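PDB 1YT8: thiosulfate sulfurtransferase from Pseudomonas aeruginosa, which probably transfers sulfur from thiosulfate to cyanide, using a chain built from repeated rhodanese-like domains. Local coordinates for residues Leu150-Phe155 / Val189-Ala194; Glu157-Ser162 / Gly235-Phe240. One frame throughout, in Å; residues are numbered along the deposited sequence.

Interaction 1. Residues Leu150-Phe155 / Val189-Ala194; sequences LDARRF and VIVNCA. With SO3 (sulfite ion), chain B.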
ATOM      1  N   LEU A 150       6.866 -20.905   5.163  1.00 11.88           N
ATOM      2  CA  LEU A 150       5.665 -20.077   5.142  1.00 12.88           C
ATOM      3  C   LEU A 150       5.939 -18.745   4.453  1.00 12.61           C
ATOM      4  O   LEU A 150       6.850 -18.011   4.841  1.00 13.21           O
ATOM      5  CB  LEU A 150       5.179 -19.845   6.573  1.00 11.77           C
ATOM      6  CG  LEU A 150       5.141 -21.113   7.439  1.00 15.51           C
ATOM      7  CD1 LEU A 150       4.604 -20.766   8.817  1.00 13.50           C
ATOM      8  CD2 LEU A 150       4.275 -22.182   6.786  1.00 12.95           C
ATOM      9  N   ASP A 151       5.139 -18.448   3.433  1.00 12.25           N
ATOM     10  CA  ASP A 151       5.269 -17.225   2.648  1.00 11.09           C
ATOM     11  C   ASP A 151       4.370 -16.140   3.246  1.00  9.92           C
ATOM     12  O   ASP A 151       3.141 -16.260   3.218  1.00 13.05           O
ATOM     13  CB  ASP A 151       4.866 -17.519   1.205  1.00 12.03           C
ATOM     14  CG  ASP A 151       5.350 -16.468   0.240  1.00 10.72           C
ATOM     15  OD1 ASP A 151       5.117 -15.271   0.503  1.00 13.76           O
ATOM     16  OD2 ASP A 151       5.957 -16.846  -0.787  1.00 13.87           O
ATOM     17  N   ALA A 152       4.988 -15.079   3.765  1.00 10.38           N
ATOM     18  CA  ALA A 152       4.266 -13.989   4.431  1.00 10.04           C
ATOM     19  C   ALA A 152       3.656 -12.887   3.566  1.00 10.27           C
ATOM     20  O   ALA A 152       3.104 -11.921   4.098  1.00 13.23           O
ATOM     21  CB  ALA A 152       5.176 -13.354   5.488  1.00 11.08           C
ATOM     22  N   ARG A 153       3.746 -13.025   2.249  1.00 10.73           N
ATOM     23  CA  ARG A 153       3.203 -12.018   1.339  1.00  9.70           C
ATOM     24  C   ARG A 153       1.715 -12.231   1.071  1.00 10.40           C
ATOM     25  O   ARG A 153       1.088 -13.119   1.650  1.00 10.54           O
ATOM     26  CB  ARG A 153       3.955 -12.070   0.006  1.00  7.21           C
ATOM     27  CG  ARG A 153       5.465 -11.874   0.120  1.00 10.85           C
ATOM     28  CD  ARG A 153       6.128 -12.134  -1.220  1.00 10.10           C
ATOM     29  NE  ARG A 153       6.071 -13.550  -1.588  1.00 10.05           N
ATOM     30  CZ  ARG A 153       6.205 -14.000  -2.833  1.00 11.14           C
ATOM     31  NH1 ARG A 153       6.398 -13.147  -3.835  1.00 11.69           N
ATOM     32  NH2 ARG A 153       6.144 -15.302  -3.078  1.00 12.14           N
ATOM     33  N   ARG A 154       1.148 -11.404   0.197  1.00 11.87           N
ATOM     34  CA  ARG A 154      -0.261 -11.555  -0.168  1.00 13.38           C
ATOM     35  C   ARG A 154      -0.360 -12.846  -0.970  1.00 13.24           C
ATOM     36  O   ARG A 154       0.609 -13.264  -1.593  1.00 12.56           O
ATOM     37  CB  ARG A 154      -0.734 -10.402  -1.060  1.00 14.19           C
ATOM     38  CG  ARG A 154      -0.769  -9.033  -0.404  1.00 15.66           C
ATOM     39  CD  ARG A 154      -1.537  -8.059  -1.301  1.00 19.79           C
ATOM     40  NE  ARG A 154      -1.030  -8.071  -2.671  1.00 20.23           N
ATOM     41  CZ  ARG A 154      -0.041  -7.304  -3.118  1.00 24.64           C
ATOM     42  NH1 ARG A 154       0.560  -6.443  -2.306  1.00 24.29           N
ATOM     43  NH2 ARG A 154       0.360  -7.408  -4.377  1.00 24.41           N
ATOM     44  N   PHE A 155      -1.534 -13.466  -0.977  1.00 14.83           N
ATOM     45  CA  PHE A 155      -1.711 -14.711  -1.717  1.00 13.96           C
ATOM     46  C   PHE A 155      -1.393 -14.557  -3.208  1.00 12.95           C
ATOM     47  O   PHE A 155      -0.833 -15.470  -3.818  1.00 13.77           O
ATOM     48  CB  PHE A 155      -3.141 -15.232  -1.552  1.00 14.66           C
ATOM     49  CG  PHE A 155      -3.353 -16.601  -2.135  1.00 15.91           C
ATOM     50  CD1 PHE A 155      -2.709 -17.711  -1.590  1.00 16.99           C
ATOM     51  CD2 PHE A 155      -4.171 -16.780  -3.247  1.00 16.66           C
ATOM     52  CE1 PHE A 155      -2.872 -18.977  -2.145  1.00 18.26           C
ATOM     53  CE2 PHE A 155      -4.343 -18.039  -3.810  1.00 18.34           C
ATOM     54  CZ  PHE A 155      -3.691 -19.143  -3.260  1.00 17.70           C
ATOM     55  N   VAL A 189      10.491 -23.881  11.264  1.00 14.32           N
ATOM     56  CA  VAL A 189       9.574 -22.963  10.609  1.00 13.07           C
ATOM     57  C   VAL A 189      10.444 -21.914   9.937  1.00 14.37           C
ATOM     58  O   VAL A 189      11.248 -21.239  10.590  1.00 14.84           O
ATOM     59  CB  VAL A 189       8.602 -22.300  11.612  1.00 12.69           C
ATOM     60  CG1 VAL A 189       7.783 -21.209  10.915  1.00 13.50           C
ATOM     61  CG2 VAL A 189       7.659 -23.352  12.180  1.00 13.56           C
ATOM     62  N   ILE A 190      10.300 -21.813   8.622  1.00 13.18           N
ATOM     63  CA  ILE A 190      11.062 -20.871   7.815  1.00 13.32           C
ATOM     64  C   ILE A 190      10.074 -19.902   7.174  1.00 12.71           C
ATOM     65  O   ILE A 190       9.102 -20.329   6.553  1.00 15.06           O
ATOM     66  CB  ILE A 190      11.834 -21.619   6.709  1.00 11.49           C
ATOM     67  CG1 ILE A 190      12.804 -22.620   7.346  1.00 12.91           C
ATOM     68  CG2 ILE A 190      12.584 -20.627   5.827  1.00 13.91           C
ATOM     69  CD1 ILE A 190      13.439 -23.583   6.357  1.00 13.68           C
ATOM     70  N   VAL A 191      10.310 -18.603   7.338  1.00 12.56           N
ATOM     71  CA  VAL A 191       9.423 -17.591   6.767  1.00 11.59           C
ATOM     72  C   VAL A 191      10.119 -16.872   5.613  1.00 12.42           C
ATOM     73  O   VAL A 191      11.282 -16.479   5.733  1.00 15.13           O
ATOM     74  CB  VAL A 191       9.010 -16.526   7.825  1.00 11.41           C
ATOM     75  CG1 VAL A 191       7.998 -15.555   7.218  1.00 11.14           C
ATOM     76  CG2 VAL A 191       8.421 -17.203   9.072  1.00  9.16           C
ATOM     77  N   ASN A 192       9.415 -16.703   4.494  1.00 11.40           N
ATOM     78  CA  ASN A 192       9.994 -16.007   3.353  1.00 12.42           C
ATOM     79  C   ASN A 192       9.040 -14.962   2.801  1.00 12.51           C
ATOM     80  O   ASN A 192       7.857 -14.943   3.123  1.00 13.52           O
ATOM     81  CB  ASN A 192      10.325 -16.978   2.204  1.00 12.56           C
ATOM     82  CG  ASN A 192       9.105 -17.313   1.341  1.00 13.60           C
ATOM     83  OD1 ASN A 192       8.353 -18.245   1.632  1.00 11.89           O
ATOM     84  ND2 ASN A 192       8.899 -16.535   0.277  1.00 11.18           N
ATOM     85  N   CYS A 193       9.591 -14.078   1.983  1.00 11.78           N
ATOM     86  CA  CYS A 193       8.817 -13.079   1.273  1.00 11.86           C
ATOM     87  C   CYS A 193       9.613 -12.979  -0.022  1.00 12.67           C
ATOM     88  O   CYS A 193      10.362 -13.912  -0.340  1.00 11.14           O
ATOM     89  CB  CYS A 193       8.724 -11.745   2.040  1.00 11.75           C
ATOM     90  SG  CYS A 193      10.166 -10.672   2.073  1.00 18.07           S
ATOM     91  N   ALA A 194       9.461 -11.896  -0.776  1.00 12.60           N
ATOM     92  CA  ALA A 194      10.204 -11.735  -2.018  1.00 14.52           C
ATOM     93  C   ALA A 194      11.620 -11.245  -1.752  1.00 15.45           C
ATOM     94  O   ALA A 194      12.578 -11.680  -2.393  1.00 13.51           O
ATOM     95  CB  ALA A 194       9.476 -10.765  -2.937  1.00 14.17           C
TER
HETATM   96  S   SO3 B 540       9.671  -8.888   1.307  1.00 26.35           S
HETATM   97  O1  SO3 B 540       8.877  -9.363   0.149  1.00 22.06           O
HETATM   98  O2  SO3 B 540      10.763  -7.993   0.870  1.00 28.52           O
HETATM   99  O3  SO3 B 540       8.825  -8.232   2.339  1.00 20.72           O
HETATM  100  O   HOH W   1       6.997 -19.313  -0.911  1.00 11.60           O
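OD2 of Asp-151 is gripped from two directions across and within this contact: Asn-192 ND2 reaches it from the neighbouring strand at 3.1 Å, standing almost upright over the carboxylate plane, 80° out of it, while Arg-153 NH2 comes in on the syn side at 2.8 Å. A water donates to the same oxygen and to Asn-192 OD1, tying both groups together a second time. OD1 carries its own pair of donors, NE of Arg-153 on its syn lone pair and the backbone N of Arg-153, the latter closing an Asx turn. The guanidinium therefore holds the carboxylate side-on, with Asp-151 CG lying in its plane, and its NH2 also hydrogen-bonds Met-161 O. The carboxylate probably helps to hold the Asn-192 amide, whose ND2 also donates to Cys-193 O from above the carbonyl plane.

Behind this polar cluster, strands 147-151 and 188-192 pair in parallel in the central sheet of a rhodanese-like domain. Leu-150 N donates to Ile-190 O at 2.7 Å, Leu-150 O accepts from Asn-192 N, and Ala-152 N closes the ladder on Asn-192 O. On the face bearing Leu-150 and Val-191 the contacts are apolar: Leu-150 CD1 meets Val-189 CG1 at 3.8 Å, and helix 174-181 packs there through Leu-174.

Beyond the strand end, the aliphatic part of Arg-153 lies against the start of the ligand-binding loop, CG at 3.7 Å from Cys-193 CA and CD beside Ala-194 N. Cys-193 SG is covalently bonded to the sulfur of a sulfite ion, whose O1 accepts from Ala-194 N at 2.8 Å; Gly-195 N and Arg-198 N add further hydrogen bonds, making a backbone cradle for the anion like that of the rhodanese active-site loop.

Interaction 2. Residues Glu157-Ser162 / Gly235-Phe240; sequences EYQTMS and GQTRRF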
ATOM      1  N   GLU A 157       0.830 -12.684  -4.567  1.00 15.22           N
ATOM      2  CA  GLU A 157       2.277 -12.625  -4.755  1.00 12.05           C
ATOM      3  C   GLU A 157       2.817 -14.045  -4.707  1.00 11.25           C
ATOM      4  O   GLU A 157       3.644 -14.443  -5.532  1.00 12.39           O
ATOM      5  CB  GLU A 157       2.929 -11.793  -3.654  1.00 13.51           C
ATOM      6  CG  GLU A 157       2.687 -10.301  -3.776  1.00 14.87           C
ATOM      7  CD  GLU A 157       3.267  -9.535  -2.606  1.00 14.93           C
ATOM      8  OE1 GLU A 157       2.605  -9.482  -1.548  1.00 15.74           O
ATOM      9  OE2 GLU A 157       4.389  -9.001  -2.741  1.00 13.02           O
ATOM     10  N   TYR A 158       2.341 -14.803  -3.722  1.00 12.10           N
ATOM     11  CA  TYR A 158       2.742 -16.194  -3.541  1.00 11.02           C
ATOM     12  C   TYR A 158       2.414 -16.997  -4.799  1.00 12.08           C
ATOM     13  O   TYR A 158       3.179 -17.870  -5.210  1.00 12.61           O
ATOM     14  CB  TYR A 158       2.013 -16.772  -2.319  1.00 11.72           C
ATOM     15  CG  TYR A 158       1.980 -18.282  -2.242  1.00 12.45           C
ATOM     16  CD1 TYR A 158       3.059 -19.007  -1.727  1.00 13.38           C
ATOM     17  CD2 TYR A 158       0.868 -18.988  -2.699  1.00 13.24           C
ATOM     18  CE1 TYR A 158       3.024 -20.407  -1.673  1.00 13.64           C
ATOM     19  CE2 TYR A 158       0.823 -20.378  -2.652  1.00 13.50           C
ATOM     20  CZ  TYR A 158       1.900 -21.080  -2.141  1.00 12.95           C
ATOM     21  OH  TYR A 158       1.850 -22.457  -2.120  1.00 13.60           O
ATOM     22  N   GLN A 159       1.274 -16.706  -5.414  1.00 13.51           N
ATOM     23  CA  GLN A 159       0.895 -17.419  -6.625  1.00 15.15           C
ATOM     24  C   GLN A 159       1.757 -17.033  -7.824  1.00 15.36           C
ATOM     25  O   GLN A 159       1.899 -17.815  -8.770  1.00 15.32           O
ATOM     26  CB  GLN A 159      -0.581 -17.186  -6.952  1.00 16.51           C
ATOM     27  CG  GLN A 159      -1.529 -17.907  -6.022  1.00 17.92           C
ATOM     28  CD  GLN A 159      -2.800 -18.329  -6.731  1.00 18.80           C
ATOM     29  OE1 GLN A 159      -3.590 -17.491  -7.166  1.00 17.21           O
ATOM     30  NE2 GLN A 159      -2.994 -19.636  -6.864  1.00 16.65           N
ATOM     31  N   THR A 160       2.342 -15.841  -7.794  1.00 13.70           N
ATOM     32  CA  THR A 160       3.185 -15.418  -8.908  1.00 13.92           C
ATOM     33  C   THR A 160       4.465 -16.259  -8.944  1.00 14.61           C
ATOM     34  O   THR A 160       4.871 -16.748  -9.999  1.00 13.74           O
ATOM     35  CB  THR A 160       3.511 -13.921  -8.811  1.00 13.26           C
ATOM     36  OG1 THR A 160       2.287 -13.177  -8.879  1.00 14.11           O
ATOM     37  CG2 THR A 160       4.412 -13.490  -9.961  1.00 17.57           C
HETATM   38  N   MSE A 161       5.102 -16.419  -7.790  1.00 12.60           N
HETATM   39  CA  MSE A 161       6.297 -17.251  -7.686  1.00 12.89           C
HETATM   40  C   MSE A 161       6.467 -17.598  -6.219  1.00 12.57           C
HETATM   41  O   MSE A 161       6.151 -16.791  -5.344  1.00 12.95           O
HETATM   42  CB  MSE A 161       7.545 -16.532  -8.222  1.00 13.81           C
HETATM   43  CG  MSE A 161       8.121 -15.465  -7.315  1.00 15.58           C
HETATM   44 SE   MSE A 161       7.079 -13.837  -7.331  1.00 16.30          SE
HETATM   45  CE  MSE A 161       8.540 -12.572  -6.992  1.00 14.89           C
ATOM     46  N   SER A 162       6.945 -18.805  -5.947  1.00 12.91           N
ATOM     47  CA  SER A 162       7.116 -19.242  -4.570  1.00 12.36           C
ATOM     48  C   SER A 162       8.254 -20.234  -4.381  1.00 12.13           C
ATOM     49  O   SER A 162       8.740 -20.843  -5.340  1.00 12.00           O
ATOM     50  CB  SER A 162       5.810 -19.859  -4.061  1.00 14.24           C
ATOM     51  OG  SER A 162       5.344 -20.853  -4.958  1.00 13.60           O
ATOM     52  N   GLY A 235       2.128 -20.447  -9.536  1.00 14.36           N
ATOM     53  CA  GLY A 235       0.725 -20.826  -9.520  1.00 13.85           C
ATOM     54  C   GLY A 235       0.341 -21.787  -8.411  1.00 15.20           C
ATOM     55  O   GLY A 235      -0.690 -22.463  -8.492  1.00 13.21           O
ATOM     56  N   GLN A 236       1.161 -21.853  -7.369  1.00 13.89           N
ATOM     57  CA  GLN A 236       0.877 -22.744  -6.257  1.00 13.30           C
ATOM     58  C   GLN A 236      -0.347 -22.283  -5.474  1.00 13.64           C
ATOM     59  O   GLN A 236      -0.748 -21.117  -5.558  1.00 13.35           O
ATOM     60  CB  GLN A 236       2.097 -22.850  -5.346  1.00 13.05           C
ATOM     61  CG  GLN A 236       3.309 -23.454  -6.045  1.00 14.07           C
ATOM     62  CD  GLN A 236       2.985 -24.758  -6.754  1.00 18.52           C
ATOM     63  OE1 GLN A 236       2.995 -24.829  -7.988  1.00 20.08           O
ATOM     64  NE2 GLN A 236       2.694 -25.793  -5.982  1.00 14.55           N
ATOM     65  N   THR A 237      -0.927 -23.202  -4.703  1.00 14.75           N
ATOM     66  CA  THR A 237      -2.136 -22.913  -3.943  1.00 14.33           C
ATOM     67  C   THR A 237      -2.133 -23.411  -2.492  1.00 15.54           C
ATOM     68  O   THR A 237      -3.179 -23.430  -1.848  1.00 16.21           O
ATOM     69  CB  THR A 237      -3.371 -23.519  -4.658  1.00 16.48           C
ATOM     70  OG1 THR A 237      -3.225 -24.942  -4.731  1.00 17.38           O
ATOM     71  CG2 THR A 237      -3.495 -22.975  -6.078  1.00 16.79           C
ATOM     72  N   ARG A 238      -0.976 -23.827  -1.981  1.00 15.72           N
ATOM     73  CA  ARG A 238      -0.910 -24.298  -0.598  1.00 14.78           C
ATOM     74  C   ARG A 238      -1.205 -23.113   0.308  1.00 15.31           C
ATOM     75  O   ARG A 238      -0.630 -22.035   0.145  1.00 13.93           O
ATOM     76  CB  ARG A 238       0.475 -24.861  -0.281  1.00 14.72           C
ATOM     77  CG  ARG A 238       0.986 -25.830  -1.328  1.00 13.93           C
ATOM     78  CD  ARG A 238       2.213 -26.580  -0.833  1.00 15.35           C
ATOM     79  NE  ARG A 238       2.917 -27.220  -1.939  1.00 17.33           N
ATOM     80  CZ  ARG A 238       3.752 -26.587  -2.757  1.00 20.06           C
ATOM     81  NH1 ARG A 238       3.998 -25.294  -2.589  1.00 16.39           N
ATOM     82  NH2 ARG A 238       4.335 -27.245  -3.751  1.00 20.19           N
ATOM     83  N   ARG A 239      -2.098 -23.311   1.267  1.00 15.63           N
ATOM     84  CA  ARG A 239      -2.474 -22.230   2.158  1.00 17.04           C
ATOM     85  C   ARG A 239      -2.869 -22.718   3.547  1.00 16.92           C
ATOM     86  O   ARG A 239      -3.186 -23.893   3.740  1.00 18.64           O
ATOM     87  CB  ARG A 239      -3.621 -21.435   1.512  1.00 20.89           C
ATOM     88  CG  ARG A 239      -4.349 -20.487   2.445  1.00 26.63           C
ATOM     89  CD  ARG A 239      -4.750 -19.187   1.754  1.00 31.35           C
ATOM     90  NE  ARG A 239      -5.493 -19.385   0.513  1.00 32.75           N
ATOM     91  CZ  ARG A 239      -6.084 -18.399  -0.162  1.00 33.17           C
ATOM     92  NH1 ARG A 239      -6.019 -17.151   0.291  1.00 31.76           N
ATOM     93  NH2 ARG A 239      -6.735 -18.657  -1.289  1.00 31.28           N
ATOM     94  N   PHE A 240      -2.827 -21.809   4.516  1.00 16.98           N
ATOM     95  CA  PHE A 240      -3.199 -22.129   5.884  1.00 18.11           C
ATOM     96  C   PHE A 240      -4.674 -22.520   5.903  1.00 18.67           C
ATOM     97  O   PHE A 240      -5.416 -22.237   4.959  1.00 17.64           O
ATOM     98  CB  PHE A 240      -2.975 -20.909   6.787  1.00 19.37           C
ATOM     99  CG  PHE A 240      -3.853 -19.733   6.449  1.00 20.24           C
ATOM    100  CD1 PHE A 240      -5.164 -19.665   6.917  1.00 20.79           C
ATOM    101  CD2 PHE A 240      -3.377 -18.705   5.639  1.00 20.36           C
ATOM    102  CE1 PHE A 240      -5.989 -18.590   6.581  1.00 21.51           C
ATOM    103  CE2 PHE A 240      -4.191 -17.627   5.295  1.00 20.44           C
ATOM    104  CZ  PHE A 240      -5.499 -17.568   5.765  1.00 22.96           C
TER
HETATM  105  O   HOH W   2       3.469 -20.106  -6.854  1.00 15.72           O
HETATM  106  O   HOH W   3       5.815 -23.248  -3.881  1.00 16.34           O
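Gly-235 N donates to Gln-159 O at 2.8 Å, joining helix 155-160 to an irregular segment whose backbone starts with positive phi (66°) at that glycine. Gln-159 returns the bond with its side chain: NE2 gives a hydrogen to Gln-236 O at 3.0 Å, the acceptor lying in the plane of the Gln-159 amide, and the same nitrogen touches Thr-237 CG2. Tyr-158 OH lies 3.3 Å from Gln-236 CB and takes a weak bond from Arg-238 N. The stronger tie of that hydroxyl is to Gly-166 O, which Arg-238 NH1 also meets.

This ties a helix of the rhodanese-like domain, the one after strand 147-151, to the loop between helices 221-227 and 245-262; the backbone of Arg-238 and Phe-240 in that loop also bonds to Ser-168 of the edge strand 167-168. Two waters fill in the polar links. One donates to Tyr-158 O and Ser-162 OG and accepts from Gln-236 N at 2.9 Å; the other accepts from Ser-162 OG and from Arg-238 NH1, lying in the guanidinium plane.

Interaction 1 is buried throughout and belongs to the sheet, whereas interaction 2 is only partly buried, with exposed residues in its 235-240 segment. The first relies on a regular strand ladder, a charged pair and apolar packing; the second has no ladder and depends on a few isolated direct hydrogen bonds, supplemented by two bridging waters. Strand 147-151 runs on through a short turn into helix 155-160, so the two contacts hold consecutive elements, their centres about 10 Å apart. They meet directly through Arg-153 and Met-161, and where the Phe-155 ring forms a cation-pi pair with Arg-239.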